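Long-range contacts in cellulase (Bacteroides salanitronis, PDB 6WQY), which probably hydrolyses cellulose and related plant polysaccharides as a broad-specificity endoglucanase, this chain being the glycoside hydrolase family 5 barrel domain of a longer protein: residues A[59-65]-A[107-113]; A[71-75]-A[113-117]; A[33-39]-A[342-348]; A[40-44]-A[77-82]. All blocks are in the same frame, centred on the assembly; numbering follows the deposited sequence.

Contact 1. Residues A[59-65]-A[107-113]; sequences ATQALFD and YAESAGL
Tyr107 lays one face of its ring over the peptide that joins Thr60 to Gln61, with Gln61 N 3.5 Å above the plane of the Tyr107 ring and over its centre. A broad flat side chain suits this place because it covers the first turn of helix 61-70, while its hydroxyl bonds to Arg100, which also holds Ala59 O. The tight part of the contact lies on the inner side, around Phe64. Tyr107 CB rests on one face of that ring, 3.5 Å from Phe64 CD1, Ala108 CB lies 3.8 Å from Phe64 CD2, and Leu113 CD1 arrives at the ring edge. The two aromatic planes meet obliquely at 48°. The small side chains of Ala108 and Ala111 let the helices approach closely, Ala111 CB lying 3.5 Å from Phe64 O. Gln61 bridges the outer side: with CG anti to the backbone N (chi1 -175°) and the chain bent at chi2, its NE2 reaches Tyr107 O at 3.0 Å in a fairly straight bond (162°), and Tyr107 O also accepts from Ala111 N. NE2 has a second acceptor, Asp65 OD1, met from above the carboxylate plane. Toward solvent the packing gives way to water, one molecule donating to Asp65 OD1 at 2.7 Å. With an alanine in place of Tyr107, the Thr60-Gln61 peptide would probably lose its cover and Arg100 one of its partners. Two neighbouring outer helices packed side by side in this way are typical of the shell of a (beta/alpha)8 barrel.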
loop_
_atom_site.group_PDB
_atom_site.type_symbol
_atom_site.label_atom_id
_atom_site.label_comp_id
_atom_site.label_asym_id
_atom_site.label_seq_id
_atom_site.Cartn_x
_atom_site.Cartn_y
_atom_site.Cartn_z
ATOM N N ALA A 59 1.330 -12.054 13.892
ATOM C CA ALA A 59 2.021 -12.533 12.698
ATOM C C ALA A 59 3.314 -13.242 13.075
ATOM O O ALA A 59 3.942 -12.931 14.093
ATOM C CB ALA A 59 2.313 -11.367 11.755
ATOM N N THR A 60 3.733 -14.184 12.218
ATOM C CA THR A 60 4.851 -15.068 12.505
ATOM C C THR A 60 5.730 -15.255 11.274
ATOM O O THR A 60 5.324 -14.989 10.141
ATOM C CB THR A 60 4.329 -16.460 12.870
ATOM O OG1 THR A 60 3.582 -16.942 11.733
ATOM C CG2 THR A 60 3.457 -16.423 14.111
ATOM N N GLN A 61 6.933 -15.788 11.516
ATOM C CA GLN A 61 7.777 -16.228 10.411
ATOM C C GLN A 61 7.054 -17.240 9.536
ATOM O O GLN A 61 7.216 -17.243 8.312
ATOM C CB GLN A 61 9.075 -16.831 10.947
ATOM C CG GLN A 61 10.059 -17.210 9.861
ATOM C CD GLN A 61 10.591 -15.989 9.152
ATOM O OE1 GLN A 61 11.261 -15.155 9.753
ATOM N NE2 GLN A 61 10.238 -15.837 7.891
ATOM N N ALA A 62 6.259 -18.121 10.145
ATOM C CA ALA A 62 5.563 -19.145 9.378
ATOM C C ALA A 62 4.675 -18.530 8.304
ATOM O O ALA A 62 4.563 -19.069 7.197
ATOM C CB ALA A 62 4.744 -20.047 10.298
ATOM N N LEU A 63 4.022 -17.410 8.605
ATOM C CA LEU A 63 3.219 -16.729 7.589
ATOM C C LEU A 63 4.089 -16.293 6.418
ATOM O O LEU A 63 3.747 -16.519 5.256
ATOM C CB LEU A 63 2.503 -15.515 8.184
ATOM C CG LEU A 63 1.863 -14.596 7.137
ATOM C CD1 LEU A 63 0.714 -15.275 6.394
ATOM C CD2 LEU A 63 1.441 -13.290 7.768
ATOM N N PHE A 64 5.206 -15.630 6.704
ATOM C CA PHE A 64 6.042 -15.095 5.633
ATOM C C PHE A 64 6.674 -16.202 4.812
ATOM O O PHE A 64 6.792 -16.074 3.589
ATOM C CB PHE A 64 7.036 -14.091 6.213
ATOM C CG PHE A 64 6.387 -12.782 6.559
ATOM C CD1 PHE A 64 5.667 -12.625 7.728
ATOM C CD2 PHE A 64 6.463 -11.714 5.682
ATOM C CE1 PHE A 64 5.040 -11.422 8.011
ATOM C CE2 PHE A 64 5.863 -10.514 5.961
ATOM C CZ PHE A 64 5.144 -10.366 7.125
ATOM N N ASP A 65 7.042 -17.313 5.450
ATOM C CA ASP A 65 7.526 -18.458 4.699
ATOM C C ASP A 65 6.453 -18.962 3.747
ATOM O O ASP A 65 6.738 -19.322 2.597
ATOM C CB ASP A 65 7.916 -19.572 5.665
ATOM C CG ASP A 65 9.165 -19.278 6.468
ATOM O OD1 ASP A 65 9.885 -18.304 6.183
ATOM O OD2 ASP A 65 9.441 -20.061 7.408
ATOM N N TYR A 107 10.864 -11.022 9.365
ATOM C CA TYR A 107 10.230 -12.209 8.805
ATOM C C TYR A 107 10.250 -12.138 7.285
ATOM O O TYR A 107 10.532 -13.128 6.606
ATOM C CB TYR A 107 8.767 -12.314 9.240
ATOM C CG TYR A 107 8.464 -12.429 10.710
ATOM C CD1 TYR A 107 9.368 -12.949 11.625
ATOM C CD2 TYR A 107 7.236 -12.000 11.185
ATOM C CE1 TYR A 107 9.043 -13.038 12.980
ATOM C CE2 TYR A 107 6.905 -12.090 12.510
ATOM C CZ TYR A 107 7.803 -12.595 13.410
ATOM O OH TYR A 107 7.444 -12.658 14.750
ATOM N N ALA A 108 9.923 -10.970 6.731
ATOM C CA ALA A 108 9.945 -10.809 5.283
ATOM C C ALA A 108 11.353 -10.993 4.743
ATOM O O ALA A 108 11.563 -11.698 3.750
ATOM C CB ALA A 108 9.408 -9.430 4.908
ATOM N N GLU A 109 12.335 -10.388 5.404
ATOM C CA GLU A 109 13.709 -10.486 4.956
ATOM C C GLU A 109 14.155 -11.940 4.926
ATOM O O GLU A 109 14.730 -12.406 3.938
ATOM C CB GLU A 109 14.608 -9.685 5.891
ATOM C CG GLU A 109 16.020 -9.530 5.365
ATOM C CD GLU A 109 16.914 -8.725 6.283
ATOM O OE1 GLU A 109 16.518 -8.478 7.438
ATOM O OE2 GLU A 109 18.012 -8.339 5.844
ATOM N N SER A 110 13.893 -12.670 6.015
ATOM C CA SER A 110 14.296 -14.067 6.136
ATOM C C SER A 110 13.689 -14.912 5.029
ATOM O O SER A 110 14.333 -15.831 4.513
ATOM C CB SER A 110 13.854 -14.590 7.508
ATOM O OG SER A 110 14.068 -15.991 7.604
ATOM N N ALA A 111 12.439 -14.640 4.678
ATOM C CA ALA A 111 11.729 -15.384 3.650
ATOM C C ALA A 111 12.071 -14.953 2.238
ATOM O O ALA A 111 11.514 -15.522 1.289
ATOM C CB ALA A 111 10.221 -15.286 3.887
ATOM N N GLY A 112 12.965 -13.985 2.060
ATOM C CA GLY A 112 13.351 -13.573 0.727
ATOM C C GLY A 112 12.341 -12.694 0.036
ATOM O O GLY A 112 12.261 -12.701 -1.195
ATOM N N LEU A 113 11.561 -11.939 0.795
ATOM C CA LEU A 113 10.547 -11.042 0.270
ATOM C C LEU A 113 11.008 -9.598 0.397
ATOM O O LEU A 113 11.752 -9.241 1.318
ATOM C CB LEU A 113 9.247 -11.228 1.053
ATOM C CG LEU A 113 8.637 -12.627 0.987
ATOM C CD1 LEU A 113 7.648 -12.852 2.108
ATOM C CD2 LEU A 113 7.964 -12.835 -0.364
HETATM O O HOH W 1 12.563 -18.082 6.635
#

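Contact 2. Residues A[71-75]-A[113-117]; sequences GFTSV and LNAII
Ser74 and Asn114 share the same first torsion, OG of the one (chi1 -56°) and CG of the other (chi1 -57°) each lying anti to its carbonyl carbon, and this brings the two polar ends together on one face of the sheet. Asn114 ND2 donates to Ser74 OG at 3.1 Å, the hydroxyl oxygen lying in the amide plane. Both groups have further partners, Ser74 OG with Leu31 O and Asn114 OD1 with Gln17 NE2, which suits short polar side chains at the buried end of a strand pair. The backbones run parallel and are laced by alternating bonds: Asn114 N to Thr73 O at 3.0 Å, Val75 N to Asn114 O at 2.9 Å and Ile116 N to Val75 O at 2.9 Å. Strands 74-77 and 114-118 are the two strands of a beta-alpha-beta crossover through helix 95-110, the repeating unit of the TIM barrel. Val75 and Ala115 occupy the other face, which turns outward to the helices. There Val75 CG2 meets Leu113 CD1 at 3.9 Å, the branched valine filling the space beneath helix 61-70, where it also touches Leu67. The other methyl of Leu113, CD2, presses on the backbone, 3.2 Å from Phe72 O. Thr73 turns its hydroxyl from this pair of strands to bond Leu33 N, and Phe72 meets Trp35 edge-to-face, linking the same segment to strand 34-37.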
loop_
_atom_site.group_PDB
_atom_site.type_symbol
_atom_site.label_atom_id
_atom_site.label_comp_id
_atom_site.label_asym_id
_atom_site.label_seq_id
_atom_site.Cartn_x
_atom_site.Cartn_y
_atom_site.Cartn_z
ATOM N N GLY A 71 4.543 -17.926 -3.814
ATOM C CA GLY A 71 4.971 -17.181 -4.970
ATOM C C GLY A 71 4.788 -15.685 -4.906
ATOM O O GLY A 71 4.980 -15.015 -5.933
ATOM N N PHE A 72 4.439 -15.135 -3.753
ATOM C CA PHE A 72 4.463 -13.686 -3.613
ATOM C C PHE A 72 5.905 -13.192 -3.585
ATOM O O PHE A 72 6.821 -13.904 -3.170
ATOM C CB PHE A 72 3.721 -13.272 -2.339
ATOM C CG PHE A 72 2.235 -13.392 -2.463
ATOM C CD1 PHE A 72 1.486 -12.368 -3.036
ATOM C CD2 PHE A 72 1.575 -14.547 -2.060
ATOM C CE1 PHE A 72 0.124 -12.473 -3.179
ATOM C CE2 PHE A 72 0.198 -14.655 -2.208
ATOM C CZ PHE A 72 -0.529 -13.621 -2.774
ATOM N N THR A 73 6.095 -11.951 -4.039
ATOM C CA THR A 73 7.403 -11.309 -4.140
ATOM C C THR A 73 7.658 -10.315 -3.019
ATOM O O THR A 73 8.808 -10.157 -2.560
ATOM C CB THR A 73 7.494 -10.534 -5.469
ATOM O OG1 THR A 73 6.945 -11.315 -6.532
ATOM C CG2 THR A 73 8.936 -10.137 -5.782
ATOM N N SER A 74 6.601 -9.604 -2.614
ATOM C CA SER A 74 6.723 -8.440 -1.756
ATOM C C SER A 74 5.548 -8.386 -0.788
ATOM O O SER A 74 4.436 -8.786 -1.134
ATOM C CB SER A 74 6.705 -7.157 -2.604
ATOM O OG SER A 74 7.722 -7.182 -3.594
ATOM N N VAL A 75 5.783 -7.840 0.405
ATOM C CA VAL A 75 4.728 -7.671 1.401
ATOM C C VAL A 75 4.680 -6.227 1.857
ATOM O O VAL A 75 5.699 -5.670 2.289
ATOM C CB VAL A 75 4.950 -8.593 2.612
ATOM C CG1 VAL A 75 3.880 -8.380 3.652
ATOM C CG2 VAL A 75 4.962 -10.035 2.166
ATOM N N LEU A 113 11.561 -11.939 0.795
ATOM C CA LEU A 113 10.547 -11.042 0.270
ATOM C C LEU A 113 11.008 -9.598 0.397
ATOM O O LEU A 113 11.752 -9.241 1.318
ATOM C CB LEU A 113 9.247 -11.228 1.053
ATOM C CG LEU A 113 8.637 -12.627 0.987
ATOM C CD1 LEU A 113 7.648 -12.852 2.108
ATOM C CD2 LEU A 113 7.964 -12.835 -0.364
ATOM N N ASN A 114 10.544 -8.751 -0.522
ATOM C CA ASN A 114 10.637 -7.316 -0.304
ATOM C C ASN A 114 9.574 -6.909 0.717
ATOM O O ASN A 114 8.596 -7.630 0.924
ATOM C CB ASN A 114 10.405 -6.539 -1.590
ATOM C CG ASN A 114 11.355 -6.929 -2.687
ATOM O OD1 ASN A 114 12.564 -7.023 -2.491
ATOM N ND2 ASN A 114 10.798 -7.143 -3.874
ATOM N N ALA A 115 9.757 -5.753 1.354
ATOM C CA ALA A 115 8.846 -5.290 2.393
ATOM C C ALA A 115 8.645 -3.793 2.291
ATOM O O ALA A 115 9.600 -3.057 2.028
ATOM C CB ALA A 115 9.397 -5.629 3.783
ATOM N N ILE A 116 7.416 -3.342 2.545
ATOM C CA ILE A 116 7.098 -1.921 2.646
ATOM C C ILE A 116 6.559 -1.684 4.051
ATOM O O ILE A 116 5.680 -2.425 4.490
ATOM C CB ILE A 116 6.023 -1.500 1.625
ATOM C CG1 ILE A 116 6.437 -1.840 0.191
ATOM C CG2 ILE A 116 5.719 -0.005 1.772
ATOM C CD1 ILE A 116 5.369 -1.524 -0.841
ATOM N N ILE A 117 7.043 -0.650 4.749
ATOM C CA ILE A 117 6.431 -0.207 6.005
ATOM C C ILE A 117 5.983 1.242 5.821
ATOM O O ILE A 117 6.545 1.982 5.011
ATOM C CB ILE A 117 7.363 -0.350 7.224
ATOM C CG1 ILE A 117 8.680 0.403 7.042
ATOM C CG2 ILE A 117 7.602 -1.830 7.525
ATOM C CD1 ILE A 117 9.574 0.395 8.264
#

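Contact 3. Residues A[33-39]-A[342-348]; sequences LGWNLGN and PFYWDAG
Asn36, Trp35 and Asp346 have the most surface buried in this pairing of parallel strands 34-37 and 342-346. Asn36 N donates to Tyr344 O at 2.7 Å, and the Asn36 side chain points into the barrel, where CB packs 3.5 Å from Trp345 CE3. Its amide serves several neighbours: ND2 bonds Gly308 O and, weakly, Tyr344 O, while OD1 accepts from Arg76. Trp35 projects to the outer face, toward Leu63 and Leu67 of helix 61-70. With CG anti to the backbone N in both residues (chi1 -176° in Trp35, -170° in Asp346), indole and carboxylate converge, and Trp35 NE1 makes a bent bond (131°) to Asp346 OD2 at 2.9 Å, meeting it on the anti side and out of the carboxylate plane. A phenylalanine in place of Trp35 would probably leave Asp346 OD2 with one donor fewer and a gap against Leu63. Glycines permit the close approach elsewhere: Gly34 CA lies over the face of Phe343, 3.8 Å from its ring centroid, where a side chain would clash, and Gly38 CA sits similarly over Trp345. These strands are the first and last of the barrel, so their bonds close it. The carboxylate of Asp346 is buried but well supplied with donors, OD1 taking Gly348 N (2.9 Å, an Asx turn) and His362, OD2 also Leu359 N, which would favour its charged form.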
loop_
_atom_site.group_PDB
_atom_site.type_symbol
_atom_site.label_atom_id
_atom_site.label_comp_id
_atom_site.label_asym_id
_atom_site.label_seq_id
_atom_site.Cartn_x
_atom_site.Cartn_y
_atom_site.Cartn_z
ATOM N N LEU A 33 4.584 -9.602 -7.417
ATOM C CA LEU A 33 3.220 -9.677 -6.894
ATOM C C LEU A 33 3.273 -9.436 -5.398
ATOM O O LEU A 33 4.049 -10.091 -4.686
ATOM C CB LEU A 33 2.609 -11.055 -7.168
ATOM C CG LEU A 33 1.211 -11.291 -6.599
ATOM C CD1 LEU A 33 0.184 -10.347 -7.221
ATOM C CD2 LEU A 33 0.781 -12.731 -6.800
ATOM N N GLY A 34 2.456 -8.505 -4.909
ATOM C CA GLY A 34 2.473 -8.136 -3.513
ATOM C C GLY A 34 1.254 -8.597 -2.726
ATOM O O GLY A 34 0.213 -8.950 -3.262
ATOM N N TRP A 35 1.402 -8.511 -1.405
ATOM C CA TRP A 35 0.381 -8.906 -0.445
ATOM C C TRP A 35 0.490 -7.988 0.759
ATOM O O TRP A 35 1.595 -7.698 1.217
ATOM C CB TRP A 35 0.613 -10.356 -0.052
ATOM C CG TRP A 35 -0.380 -11.007 0.867
ATOM C CD1 TRP A 35 -1.483 -11.725 0.498
ATOM C CD2 TRP A 35 -0.306 -11.092 2.295
ATOM N NE1 TRP A 35 -2.101 -12.261 1.610
ATOM C CE2 TRP A 35 -1.401 -11.881 2.730
ATOM C CE3 TRP A 35 0.590 -10.603 3.246
ATOM C CZ2 TRP A 35 -1.628 -12.167 4.086
ATOM C CZ3 TRP A 35 0.360 -10.876 4.583
ATOM C CH2 TRP A 35 -0.733 -11.665 4.987
ATOM N N ASN A 36 -0.662 -7.552 1.279
ATOM C CA ASN A 36 -0.717 -6.718 2.471
ATOM C C ASN A 36 -1.026 -7.525 3.721
ATOM O O ASN A 36 -1.999 -8.288 3.746
ATOM C CB ASN A 36 -1.856 -5.682 2.391
ATOM C CG ASN A 36 -1.523 -4.469 1.563
ATOM O OD1 ASN A 36 -1.018 -3.472 2.087
ATOM N ND2 ASN A 36 -1.843 -4.524 0.284
ATOM N N LEU A 37 -0.239 -7.297 4.764
ATOM C CA LEU A 37 -0.493 -7.824 6.109
ATOM C C LEU A 37 -1.511 -6.908 6.794
ATOM O O LEU A 37 -1.180 -6.022 7.579
ATOM C CB LEU A 37 0.821 -7.872 6.875
ATOM C CG LEU A 37 0.762 -8.478 8.273
ATOM C CD1 LEU A 37 0.450 -9.950 8.221
ATOM C CD2 LEU A 37 2.056 -8.215 9.007
ATOM N N GLY A 38 -2.790 -7.080 6.431
ATOM C CA GLY A 38 -3.824 -6.151 6.846
ATOM C C GLY A 38 -4.504 -6.539 8.153
ATOM O O GLY A 38 -4.492 -7.685 8.587
ATOM N N ASN A 39 -5.158 -5.545 8.761
ATOM C CA ASN A 39 -5.782 -5.710 10.081
ATOM C C ASN A 39 -4.806 -6.335 11.072
ATOM O O ASN A 39 -5.161 -7.199 11.870
ATOM C CB ASN A 39 -7.095 -6.480 10.017
ATOM C CG ASN A 39 -8.247 -5.645 9.494
ATOM O OD1 ASN A 39 -8.060 -4.553 9.003
ATOM N ND2 ASN A 39 -9.461 -6.180 9.609
ATOM N N PRO A 342 0.969 -4.852 -8.207
ATOM C CA PRO A 342 -0.216 -4.808 -7.343
ATOM C C PRO A 342 0.003 -5.548 -6.036
ATOM O O PRO A 342 0.628 -6.617 -6.013
ATOM C CB PRO A 342 -1.265 -5.525 -8.197
ATOM C CG PRO A 342 -0.456 -6.597 -8.920
ATOM C CD PRO A 342 0.921 -5.984 -9.159
ATOM N N PHE A 343 -0.545 -4.993 -4.944
ATOM C CA PHE A 343 -0.480 -5.585 -3.610
ATOM C C PHE A 343 -1.898 -5.907 -3.149
ATOM O O PHE A 343 -2.698 -4.999 -2.896
ATOM C CB PHE A 343 0.184 -4.629 -2.613
ATOM C CG PHE A 343 1.685 -4.506 -2.780
ATOM C CD1 PHE A 343 2.233 -3.858 -3.884
ATOM C CD2 PHE A 343 2.534 -5.020 -1.826
ATOM C CE1 PHE A 343 3.617 -3.758 -4.032
ATOM C CE2 PHE A 343 3.911 -4.915 -1.961
ATOM C CZ PHE A 343 4.449 -4.279 -3.064
ATOM N N TYR A 344 -2.201 -7.194 -3.035
ATOM C CA TYR A 344 -3.522 -7.655 -2.624
ATOM C C TYR A 344 -3.774 -7.321 -1.156
ATOM O O TYR A 344 -2.895 -7.495 -0.310
ATOM C CB TYR A 344 -3.587 -9.180 -2.869
ATOM C CG TYR A 344 -4.883 -9.797 -2.402
ATOM C CD1 TYR A 344 -5.992 -9.871 -3.237
ATOM C CD2 TYR A 344 -5.024 -10.243 -1.088
ATOM C CE1 TYR A 344 -7.191 -10.378 -2.779
ATOM C CE2 TYR A 344 -6.221 -10.734 -0.627
ATOM C CZ TYR A 344 -7.300 -10.800 -1.479
ATOM O OH TYR A 344 -8.522 -11.267 -1.042
ATOM N N TRP A 345 -4.988 -6.852 -0.846
ATOM C CA TRP A 345 -5.358 -6.492 0.524
ATOM C C TRP A 345 -5.885 -7.709 1.281
ATOM O O TRP A 345 -6.999 -8.175 1.020
ATOM C CB TRP A 345 -6.425 -5.389 0.524
ATOM C CG TRP A 345 -6.849 -5.030 1.920
ATOM C CD1 TRP A 345 -8.025 -5.323 2.515
ATOM C CD2 TRP A 345 -6.050 -4.382 2.913
ATOM N NE1 TRP A 345 -8.027 -4.891 3.821
ATOM C CE2 TRP A 345 -6.817 -4.307 4.092
ATOM C CE3 TRP A 345 -4.767 -3.824 2.912
ATOM C CZ2 TRP A 345 -6.331 -3.718 5.259
ATOM C CZ3 TRP A 345 -4.286 -3.255 4.071
ATOM C CH2 TRP A 345 -5.066 -3.201 5.224
ATOM N N ASP A 346 -5.114 -8.190 2.254
ATOM C CA ASP A 346 -5.491 -9.370 3.044
ATOM C C ASP A 346 -5.705 -8.945 4.499
ATOM O O ASP A 346 -4.763 -8.854 5.296
ATOM C CB ASP A 346 -4.444 -10.478 2.920
ATOM C CG ASP A 346 -4.900 -11.789 3.511
ATOM O OD1 ASP A 346 -5.485 -11.771 4.616
ATOM O OD2 ASP A 346 -4.666 -12.846 2.872
ATOM N N ALA A 347 -6.971 -8.726 4.870
ATOM C CA ALA A 347 -7.320 -8.323 6.224
ATOM C C ALA A 347 -7.359 -9.503 7.181
ATOM O O ALA A 347 -7.613 -9.306 8.361
ATOM C CB ALA A 347 -8.687 -7.617 6.226
ATOM N N GLY A 348 -7.135 -10.727 6.705
ATOM C CA GLY A 348 -7.122 -11.863 7.609
ATOM C C GLY A 348 -8.492 -12.107 8.201
ATOM O O GLY A 348 -9.525 -12.031 7.519
HETATM O O HOH W 2 -9.627 -9.229 10.334
#

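Contact 4. Residues A[40-44]-A[77-82]; sequences QLDAH and IPVTWL
The loop of residues 40-44 turns through a type I beta turn from Gln40 to Ala43 and runs beside residues 77-82 at 31°, Thr80 N bonding Leu41 O at 2.9 Å. Thr80 strengthens that link with its side chain: OG1, anti to the carbonyl carbon (chi1 -67°), donates to Asp42 O at 2.7 Å and is also bonded to His121 N, so a hydroxyl able to both give and accept suits the site. Its methyl, CG2, packs against His44 CB. Asp42 holds the turn itself. Its CG sits between the backbone N and the carbonyl carbon (chi1 44°), which folds the carboxylate back so that OD1 takes Gln40 N at 2.7 Å, from above the carboxylate plane, while OD2 takes Asn39 N. The same side chain lies alongside Pro78, with OD1 3.7 Å from Pro78 CG. Both loops lie at the C-terminal ends of barrel strands, residues 40-44 following strand 34-37 and the loop of residues 77-82 following strand 74-77, the end of a TIM barrel at which active sites are built. Leu41 adds apolar packing: its side chain lies beside that of Ile77, pointing the same way, CD1 4.0 Å from Ile77 CG2, and its CB faces Val79 CG2. A water bridges Leu41 N and Pro78 O, accepting from Leu41 N at 2.9 Å and donating to Pro78 O at 2.8 Å. Farther along, Leu82 CD1 rests over one face of the His44 imidazole, 4.2 Å from the ring centroid, in a CH-pi contact, and the rings of Trp54 and His121 also meet His44.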
loop_
_atom_site.group_PDB
_atom_site.type_symbol
_atom_site.label_atom_id
_atom_site.label_comp_id
_atom_site.label_asym_id
_atom_site.label_seq_id
_atom_site.Cartn_x
_atom_site.Cartn_y
_atom_site.Cartn_z
ATOM N N GLN A 40 -3.567 -5.859 11.038
ATOM C CA GLN A 40 -2.452 -6.438 11.786
ATOM C C GLN A 40 -1.763 -5.293 12.530
ATOM O O GLN A 40 -2.345 -4.752 13.478
ATOM C CB GLN A 40 -1.569 -7.251 10.846
ATOM C CG GLN A 40 -0.683 -8.259 11.556
ATOM C CD GLN A 40 -1.426 -9.513 11.969
ATOM O OE1 GLN A 40 -2.250 -10.042 11.232
ATOM N NE2 GLN A 40 -1.110 -10.018 13.150
ATOM N N LEU A 41 -0.559 -4.870 12.120
ATOM C CA LEU A 41 0.066 -3.733 12.803
ATOM C C LEU A 41 -0.674 -2.427 12.540
ATOM O O LEU A 41 -0.414 -1.429 13.233
ATOM C CB LEU A 41 1.546 -3.614 12.464
ATOM C CG LEU A 41 2.407 -4.786 12.912
ATOM C CD1 LEU A 41 3.854 -4.616 12.479
ATOM C CD2 LEU A 41 2.351 -4.987 14.413
ATOM N N ASP A 42 -1.584 -2.419 11.565
ATOM C CA ASP A 42 -2.483 -1.298 11.346
ATOM C C ASP A 42 -3.628 -1.235 12.354
ATOM O O ASP A 42 -4.236 -0.161 12.517
ATOM C CB ASP A 42 -3.052 -1.293 9.912
ATOM C CG ASP A 42 -3.513 -2.667 9.412
ATOM O OD1 ASP A 42 -2.779 -3.669 9.585
ATOM O OD2 ASP A 42 -4.626 -2.725 8.814
ATOM N N ALA A 43 -3.946 -2.344 13.010
ATOM C CA ALA A 43 -5.094 -2.391 13.903
ATOM C C ALA A 43 -4.836 -1.542 15.142
ATOM O O ALA A 43 -3.713 -1.471 15.657
ATOM C CB ALA A 43 -5.381 -3.831 14.320
ATOM N N HIS A 44 -5.894 -0.912 15.633
ATOM C CA HIS A 44 -5.793 -0.081 16.822
ATOM C C HIS A 44 -7.136 -0.117 17.537
ATOM O O HIS A 44 -8.188 -0.229 16.902
ATOM C CB HIS A 44 -5.373 1.354 16.492
ATOM C CG HIS A 44 -6.285 2.046 15.533
ATOM N ND1 HIS A 44 -7.224 2.974 15.943
ATOM C CD2 HIS A 44 -6.401 1.955 14.190
ATOM C CE1 HIS A 44 -7.878 3.419 14.884
ATOM N NE2 HIS A 44 -7.399 2.817 13.808
ATOM N N ILE A 77 3.423 -3.936 4.827
ATOM C CA ILE A 77 3.199 -4.066 6.259
ATOM C C ILE A 77 2.673 -2.712 6.726
ATOM O O ILE A 77 3.453 -1.829 7.129
ATOM C CB ILE A 77 4.511 -4.424 6.983
ATOM C CG1 ILE A 77 5.121 -5.724 6.446
ATOM C CG2 ILE A 77 4.273 -4.521 8.488
ATOM C CD1 ILE A 77 6.588 -5.901 6.781
ATOM N N PRO A 78 1.365 -2.490 6.691
ATOM C CA PRO A 78 0.817 -1.246 7.242
ATOM C C PRO A 78 1.093 -1.196 8.735
ATOM O O PRO A 78 0.920 -2.195 9.441
ATOM C CB PRO A 78 -0.677 -1.341 6.937
ATOM C CG PRO A 78 -0.945 -2.692 6.502
ATOM C CD PRO A 78 0.329 -3.355 6.113
ATOM N N VAL A 79 1.495 -0.018 9.229
ATOM C CA VAL A 79 1.789 0.148 10.650
ATOM C C VAL A 79 1.069 1.397 11.149
ATOM O O VAL A 79 1.337 2.504 10.668
ATOM C CB VAL A 79 3.292 0.281 10.949
ATOM C CG1 VAL A 79 3.494 0.412 12.462
ATOM C CG2 VAL A 79 4.072 -0.897 10.404
ATOM N N THR A 80 0.185 1.212 12.124
ATOM C CA THR A 80 -0.406 2.310 12.874
ATOM C C THR A 80 0.428 2.534 14.126
ATOM O O THR A 80 0.776 1.577 14.826
ATOM C CB THR A 80 -1.850 1.971 13.222
ATOM O OG1 THR A 80 -2.588 1.932 11.998
ATOM C CG2 THR A 80 -2.472 2.990 14.165
ATOM N N TRP A 81 0.755 3.804 14.413
ATOM C CA TRP A 81 1.677 4.151 15.482
ATOM C C TRP A 81 0.961 4.843 16.634
ATOM O O TRP A 81 1.609 5.252 17.611
ATOM C CB TRP A 81 2.814 5.035 14.948
ATOM C CG TRP A 81 3.584 4.420 13.806
ATOM C CD1 TRP A 81 3.243 4.452 12.494
ATOM C CD2 TRP A 81 4.817 3.684 13.872
ATOM N NE1 TRP A 81 4.179 3.799 11.728
ATOM C CE2 TRP A 81 5.155 3.321 12.552
ATOM C CE3 TRP A 81 5.667 3.296 14.909
ATOM C CZ2 TRP A 81 6.297 2.588 12.250
ATOM C CZ3 TRP A 81 6.798 2.565 14.599
ATOM C CH2 TRP A 81 7.106 2.230 13.284
ATOM N N LEU A 82 -0.357 5.002 16.526
ATOM C CA LEU A 82 -1.158 5.661 17.540
ATOM C C LEU A 82 -0.921 5.032 18.904
ATOM O O LEU A 82 -0.873 3.812 19.057
ATOM C CB LEU A 82 -2.641 5.543 17.166
ATOM C CG LEU A 82 -3.069 6.305 15.910
ATOM C CD1 LEU A 82 -4.503 5.921 15.540
ATOM C CD2 LEU A 82 -2.938 7.788 16.105
HETATM O O HOH W 3 0.645 -4.947 9.428
#

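Overall arrangement
Past helix 24-31 the chain enters strand 34-37, the first of the barrel, whose partner in contact 3 comes some 300 residues later; that pairing closes the barrel and encloses the other three contacts along the chain. Contact 4 then joins the loop after the first strand to the one after the second, its span crossing those of contacts 1 and 2. Contact 1 sets helix 61-70 against helix 95-110, and contact 2 pairs the second and third strands; these two cross as well and share Leu113. Phe64 packing on Val75 ties the helical layer to the sheet, Leu63 on Leu37 carries it to the first strand, and Trp345 against Asp42 joins contacts 3 and 4.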